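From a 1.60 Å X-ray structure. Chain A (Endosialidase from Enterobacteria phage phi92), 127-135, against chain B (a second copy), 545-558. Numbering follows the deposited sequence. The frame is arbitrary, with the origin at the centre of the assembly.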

ATOM      1  N   SER A 127       0.669  12.467  -3.206  1.00 10.16           N
ATOM      2  CA  SER A 127       1.863  11.737  -2.812  1.00 10.42           C
ATOM      3  C   SER A 127       1.873  11.353  -1.331  1.00  9.91           C
ATOM      4  O   SER A 127       1.011  11.793  -0.533  1.00 10.37           O
ATOM      5  CB  SER A 127       3.095  12.606  -3.060  1.00 11.15           C
ATOM      6  OG  SER A 127       3.066  13.784  -2.197  1.00 12.89           O
ATOM      7  N   MET A 128       2.873  10.549  -0.951  1.00  9.62           N
ATOM      8  CA  MET A 128       3.059  10.198   0.456  1.00  9.22           C
ATOM      9  C   MET A 128       3.489  11.476   1.201  1.00 10.62           C
ATOM     10  O   MET A 128       4.059  12.391   0.591  1.00 12.01           O
ATOM     11  CB  MET A 128       4.136   9.126   0.612  1.00 10.86           C
ATOM     12  CG  MET A 128       5.547   9.624   0.304  1.00 13.45           C
ATOM     13  SD  MET A 128       6.835   8.370   0.406  1.00 15.55           S
ATOM     14  CE  MET A 128       6.622   7.570  -1.201  1.00 17.28           C
ATOM     15  N   PRO A 129       3.215  11.541   2.506  1.00 11.11           N
ATOM     16  CA  PRO A 129       3.731  12.712   3.223  1.00 10.75           C
ATOM     17  C   PRO A 129       5.256  12.777   3.202  1.00 11.01           C
ATOM     18  O   PRO A 129       5.938  11.745   3.309  1.00 11.85           O
ATOM     19  CB  PRO A 129       3.285  12.474   4.685  1.00 12.73           C
ATOM     20  CG  PRO A 129       2.135  11.540   4.593  1.00 13.79           C
ATOM     21  CD  PRO A 129       2.459  10.636   3.382  1.00 12.04           C
ATOM     22  N   GLU A 130       5.783  13.994   3.054  1.00 10.60           N
ATOM     23  CA  GLU A 130       7.219  14.241   3.207  1.00 10.46           C
ATOM     24  C   GLU A 130       7.390  15.159   4.390  1.00 10.54           C
ATOM     25  O   GLU A 130       6.752  16.212   4.452  1.00 11.81           O
ATOM     26  CB  GLU A 130       7.819  14.902   1.953  1.00 11.84           C
ATOM     27  CG  GLU A 130       9.291  15.260   2.147  1.00 14.64           C
ATOM     28  CD  GLU A 130       9.934  15.924   0.950  1.00 18.58           C
ATOM     29  OE1 GLU A 130       9.274  16.135  -0.106  1.00 21.62           O
ATOM     30  OE2 GLU A 130      11.134  16.233   1.090  1.00 18.91           O
ATOM     31  N   TRP A 131       8.253  14.753   5.303  1.00  9.62           N
ATOM     32  CA  TRP A 131       8.583  15.592   6.459  1.00 10.13           C
ATOM     33  C   TRP A 131       9.534  16.691   6.010  1.00 10.77           C
ATOM     34  O   TRP A 131      10.577  16.426   5.384  1.00 12.17           O
ATOM     35  CB  TRP A 131       9.229  14.759   7.557  1.00 10.53           C
ATOM     36  CG  TRP A 131       8.276  13.737   8.170  1.00 10.86           C
ATOM     37  CD1 TRP A 131       6.901  13.782   8.192  1.00 11.00           C
ATOM     38  CD2 TRP A 131       8.652  12.518   8.820  1.00 11.33           C
ATOM     39  NE1 TRP A 131       6.396  12.640   8.834  1.00 11.45           N
ATOM     40  CE2 TRP A 131       7.458  11.870   9.245  1.00 11.62           C
ATOM     41  CE3 TRP A 131       9.892  11.922   9.108  1.00 12.27           C
ATOM     42  CZ2 TRP A 131       7.470  10.636   9.896  1.00 12.74           C
ATOM     43  CZ3 TRP A 131       9.902  10.684   9.789  1.00 12.98           C
ATOM     44  CH2 TRP A 131       8.699  10.059  10.157  1.00 13.32           C
ATOM     45  N   LEU A 132       9.175  17.927   6.350  1.00 10.54           N
ATOM     46  CA  LEU A 132       9.975  19.098   5.979  1.00 11.60           C
ATOM     47  C   LEU A 132      10.821  19.540   7.159  1.00 11.81           C
ATOM     48  O   LEU A 132      11.936  20.015   6.968  1.00 12.76           O
ATOM     49  CB  LEU A 132       9.054  20.251   5.590  1.00 13.40           C
ATOM     50  CG  LEU A 132       8.200  19.900   4.358  1.00 16.50           C
ATOM     51  CD1 LEU A 132       7.088  20.964   4.223  1.00 17.70           C
ATOM     52  CD2 LEU A 132       9.050  19.777   3.060  1.00 18.97           C
ATOM     53  N   THR A 133      10.289  19.435   8.377  1.00 12.35           N
ATOM     54  CA  THR A 133      11.111  19.671   9.563  1.00 12.31           C
ATOM     55  C   THR A 133      11.415  18.330  10.209  1.00 13.07           C
ATOM     56  O   THR A 133      10.563  17.436  10.201  1.00 13.77           O
ATOM     57  CB  THR A 133      10.385  20.586  10.606  1.00 12.34           C
ATOM     58  OG1 THR A 133       9.111  20.019  10.989  1.00 12.25           O
ATOM     59  CG2 THR A 133      10.078  21.937   9.992  1.00 13.39           C
ATOM     60  N   PRO A 134      12.613  18.175  10.780  1.00 13.01           N
ATOM     61  CA  PRO A 134      12.860  16.979  11.596  1.00 13.41           C
ATOM     62  C   PRO A 134      12.225  17.209  12.962  1.00 13.04           C
ATOM     63  O   PRO A 134      11.737  18.321  13.218  1.00 13.92           O
ATOM     64  CB  PRO A 134      14.369  17.006  11.786  1.00 14.22           C
ATOM     65  CG  PRO A 134      14.666  18.496  11.872  1.00 14.06           C
ATOM     66  CD  PRO A 134      13.707  19.158  10.881  1.00 13.91           C
ATOM     67  N   ILE A 135      12.197  16.190  13.814  1.00 12.67           N
ATOM     68  CA  ILE A 135      11.863  16.456  15.211  1.00 14.18           C
ATOM     69  C   ILE A 135      12.912  17.455  15.721  1.00 14.58           C
ATOM     70  O   ILE A 135      14.088  17.354  15.348  1.00 15.72           O
ATOM     71  CB  ILE A 135      11.885  15.161  16.048  1.00 15.85           C
ATOM     72  CG1 ILE A 135      10.834  14.172  15.514  1.00 17.87           C
ATOM     73  CG2 ILE A 135      11.650  15.481  17.534  1.00 17.09           C
ATOM     74  CD1 ILE A 135       9.403  14.737  15.575  1.00 19.12           C
TER
ATOM     75  N   PRO B 545       2.636   2.393   7.415  1.00 11.79           N
ATOM     76  CA  PRO B 545       2.603   3.861   7.223  1.00 10.94           C
ATOM     77  C   PRO B 545       3.973   4.462   6.923  1.00 11.14           C
ATOM     78  O   PRO B 545       4.867   4.391   7.749  1.00 11.45           O
ATOM     79  CB  PRO B 545       2.088   4.396   8.560  1.00 12.10           C
ATOM     80  CG  PRO B 545       1.886   3.262   9.409  1.00 13.72           C
ATOM     81  CD  PRO B 545       2.297   1.982   8.783  1.00 12.25           C
ATOM     82  N   VAL B 546       4.113   5.039   5.736  1.00  9.36           N
ATOM     83  CA  VAL B 546       5.416   5.527   5.254  1.00  9.09           C
ATOM     84  C   VAL B 546       5.397   7.036   5.050  1.00 10.11           C
ATOM     85  O   VAL B 546       4.455   7.602   4.492  1.00 11.76           O
ATOM     86  CB  VAL B 546       5.758   4.854   3.919  1.00 10.59           C
ATOM     87  CG1 VAL B 546       6.938   5.595   3.206  1.00 10.91           C
ATOM     88  CG2 VAL B 546       6.090   3.389   4.186  1.00 11.74           C
ATOM     89  N   SER B 547       6.460   7.680   5.508  1.00  9.59           N
ATOM     90  CA  SER B 547       6.651   9.099   5.242  1.00  9.94           C
ATOM     91  C   SER B 547       8.044   9.227   4.673  1.00 10.48           C
ATOM     92  O   SER B 547       8.955   8.481   5.064  1.00 11.35           O
ATOM     93  CB  SER B 547       6.605   9.866   6.567  1.00 10.51           C
ATOM     94  OG  SER B 547       5.344   9.708   7.186  1.00 11.52           O
ATOM     95  N   MET B 548       8.229  10.187   3.767  1.00 10.19           N
ATOM     96  CA  MET B 548       9.566  10.479   3.276  1.00 10.89           C
ATOM     97  C   MET B 548      10.281  11.384   4.290  1.00 11.09           C
ATOM     98  O   MET B 548       9.787  12.468   4.633  1.00 11.26           O
ATOM     99  CB  MET B 548       9.480  11.119   1.897  1.00 11.87           C
ATOM    100  CG  MET B 548      10.841  11.452   1.331  1.00 13.93           C
ATOM    101  SD  MET B 548      11.790   9.953   0.896  1.00 17.09           S
ATOM    102  CE  MET B 548      11.009   9.472  -0.665  1.00 18.77           C
ATOM    103  N   GLY B 549      11.381  10.897   4.844  1.00 11.28           N
ATOM    104  CA  GLY B 549      12.084  11.665   5.882  1.00 11.67           C
ATOM    105  C   GLY B 549      12.859  12.860   5.339  1.00 12.72           C
ATOM    106  O   GLY B 549      13.100  12.983   4.117  1.00 12.29           O
ATOM    107  N   THR B 550      13.314  13.724   6.241  1.00 13.30           N
ATOM    108  CA  THR B 550      14.192  14.812   5.797  1.00 13.72           C
ATOM    109  C   THR B 550      15.531  14.237   5.320  1.00 15.73           C
ATOM    110  O   THR B 550      16.329  14.958   4.689  1.00 18.22           O
ATOM    111  CB  THR B 550      14.456  15.849   6.927  1.00 15.09           C
ATOM    112  OG1 THR B 550      15.054  15.180   8.030  1.00 15.84           O
ATOM    113  CG2 THR B 550      13.158  16.556   7.389  1.00 15.02           C
ATOM    114  N   ASP B 551      15.789  12.959   5.630  1.00 15.21           N
ATOM    115  CA  ASP B 551      16.966  12.237   5.148  1.00 16.44           C
ATOM    116  C   ASP B 551      16.768  11.687   3.735  1.00 15.94           C
ATOM    117  O   ASP B 551      17.677  11.042   3.170  1.00 17.86           O
ATOM    118  CB  ASP B 551      17.392  11.096   6.108  1.00 16.76           C
ATOM    119  CG  ASP B 551      16.279  10.063   6.367  1.00 18.27           C
ATOM    120  OD1 ASP B 551      15.184  10.149   5.754  1.00 17.51           O
ATOM    121  OD2 ASP B 551      16.516   9.140   7.201  1.00 19.10           O
ATOM    122  N   GLY B 552      15.588  11.910   3.168  1.00 13.71           N
ATOM    123  CA  GLY B 552      15.324  11.401   1.820  1.00 13.63           C
ATOM    124  C   GLY B 552      15.057   9.903   1.753  1.00 13.50           C
ATOM    125  O   GLY B 552      15.100   9.341   0.666  1.00 14.12           O
ATOM    126  N   VAL B 553      14.785   9.267   2.884  1.00 12.79           N
ATOM    127  CA  VAL B 553      14.502   7.822   2.892  1.00 11.93           C
ATOM    128  C   VAL B 553      13.107   7.597   3.473  1.00 11.37           C
ATOM    129  O   VAL B 553      12.663   8.334   4.350  1.00 11.70           O
ATOM    130  CB  VAL B 553      15.548   7.099   3.786  1.00 13.87           C
ATOM    131  CG1 VAL B 553      15.239   5.607   3.946  1.00 14.50           C
ATOM    132  CG2 VAL B 553      16.976   7.334   3.237  1.00 15.77           C
ATOM    133  N   ARG B 554      12.427   6.567   2.988  1.00 11.16           N
ATOM    134  CA  ARG B 554      11.134   6.175   3.516  1.00 10.05           C
ATOM    135  C   ARG B 554      11.243   5.650   4.934  1.00 10.68           C
ATOM    136  O   ARG B 554      12.027   4.732   5.193  1.00 11.61           O
ATOM    137  CB  ARG B 554      10.596   5.028   2.640  1.00  9.80           C
ATOM    138  CG  ARG B 554      10.107   5.474   1.280  1.00  9.80           C
ATOM    139  CD  ARG B 554      10.262   4.297   0.284  1.00 10.07           C
ATOM    140  NE  ARG B 554       9.625   4.618  -1.000  1.00 10.58           N
ATOM    141  CZ  ARG B 554      10.204   5.358  -1.960  1.00 10.95           C
ATOM    142  NH1 ARG B 554      11.464   5.834  -1.783  1.00  9.75           N
ATOM    143  NH2 ARG B 554       9.545   5.614  -3.107  1.00 10.97           N
ATOM    144  N   HIS B 555      10.427   6.202   5.837  1.00 10.06           N
ATOM    145  CA  HIS B 555      10.347   5.720   7.225  1.00 10.63           C
ATOM    146  C   HIS B 555       9.021   5.071   7.473  1.00 10.13           C
ATOM    147  O   HIS B 555       7.980   5.652   7.145  1.00  9.88           O
ATOM    148  CB  HIS B 555      10.512   6.900   8.221  1.00 10.84           C
ATOM    149  CG  HIS B 555      11.922   7.382   8.304  1.00 12.66           C
ATOM    150  ND1 HIS B 555      12.739   7.101   9.381  1.00 13.46           N
ATOM    151  CD2 HIS B 555      12.697   8.026   7.398  1.00 13.98           C
ATOM    152  CE1 HIS B 555      13.940   7.621   9.165  1.00 15.03           C
ATOM    153  NE2 HIS B 555      13.944   8.177   7.965  1.00 15.11           N
ATOM    154  N   VAL B 556       9.059   3.858   8.040  1.00  9.88           N
ATOM    155  CA  VAL B 556       7.830   3.125   8.386  1.00 10.35           C
ATOM    156  C   VAL B 556       7.539   3.363   9.858  1.00 10.36           C
ATOM    157  O   VAL B 556       8.408   3.124  10.710  1.00 11.15           O
ATOM    158  CB  VAL B 556       8.004   1.610   8.157  1.00 10.76           C
ATOM    159  CG1 VAL B 556       6.719   0.820   8.613  1.00 10.58           C
ATOM    160  CG2 VAL B 556       8.309   1.322   6.648  1.00 11.67           C
ATOM    161  N   SER B 557       6.319   3.826  10.138  1.00  9.01           N
ATOM    162  CA  SER B 557       5.976   4.324  11.487  1.00  9.82           C
ATOM    163  C   SER B 557       5.044   3.389  12.239  1.00 10.20           C
ATOM    164  O   SER B 557       4.084   3.837  12.882  1.00 12.04           O
ATOM    165  CB  SER B 557       5.341   5.723  11.365  1.00 10.21           C
ATOM    166  OG  SER B 557       6.318   6.649  10.861  1.00 12.63           O
ATOM    167  N   ALA B 558       5.308   2.086  12.168  1.00 11.20           N
ATOM    168  CA  ALA B 558       4.583   1.111  13.022  1.00 10.36           C
ATOM    169  C   ALA B 558       5.478  -0.100  13.244  1.00 10.75           C
ATOM    170  O   ALA B 558       6.274  -0.436  12.381  1.00 10.50           O
ATOM    171  CB  ALA B 558       3.280   0.640  12.336  1.00 11.24           C
TER
HETATM  172  O   HOH W   1      13.135  14.292   1.644  1.00 18.72           O
HETATM  173  O   HOH W   2       3.840  11.327   8.840  1.00 14.68           O

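Two subunits can be joined by very little backbone pairing if the side chains beside it fit, and this contact from the phage phi92 endosialidase is a compact example. The backbone link is a single beta bridge, E130(A) with M548(B). M548(B) uses both of its polar backbone atoms: its N donates to P129(A) O at 2.8 Å, and its O accepts from W131(A) N, also at 2.8 Å. Both bonds are nearly straight. The S547(B) strand is itself held to H555(B) by backbone hydrogen bonds in both directions, so chain A adds to the edge of an existing hairpin.

Apolar packing flanks the bridge. W131(A), the most covered residue, lays one ring face over S547(B), whose CB sits 3.8 Å from the centroid of the five-membered ring, a CH-pi contact. M128(A) brings SD to 3.9 Å from V546(B) CG1. Beyond the bridge, the T550(B) methyl CG2 lies against backbone, 3.3 Å from W131(A) O, a close contact of carbon with a carbonyl oxygen.

Water completes the polar pairing. One molecule lies 2.9 Å from W131(A) NE1, whose proton it accepts, and 2.8 Å from S547(B) OG, so the indole nitrogen stays satisfied within the packed contact. Another lies 2.8 Å from both E130(A) OE2 and G549(B) O and can donate to either, though it has more acceptors in reach than protons, bridging two atoms that both act as acceptors.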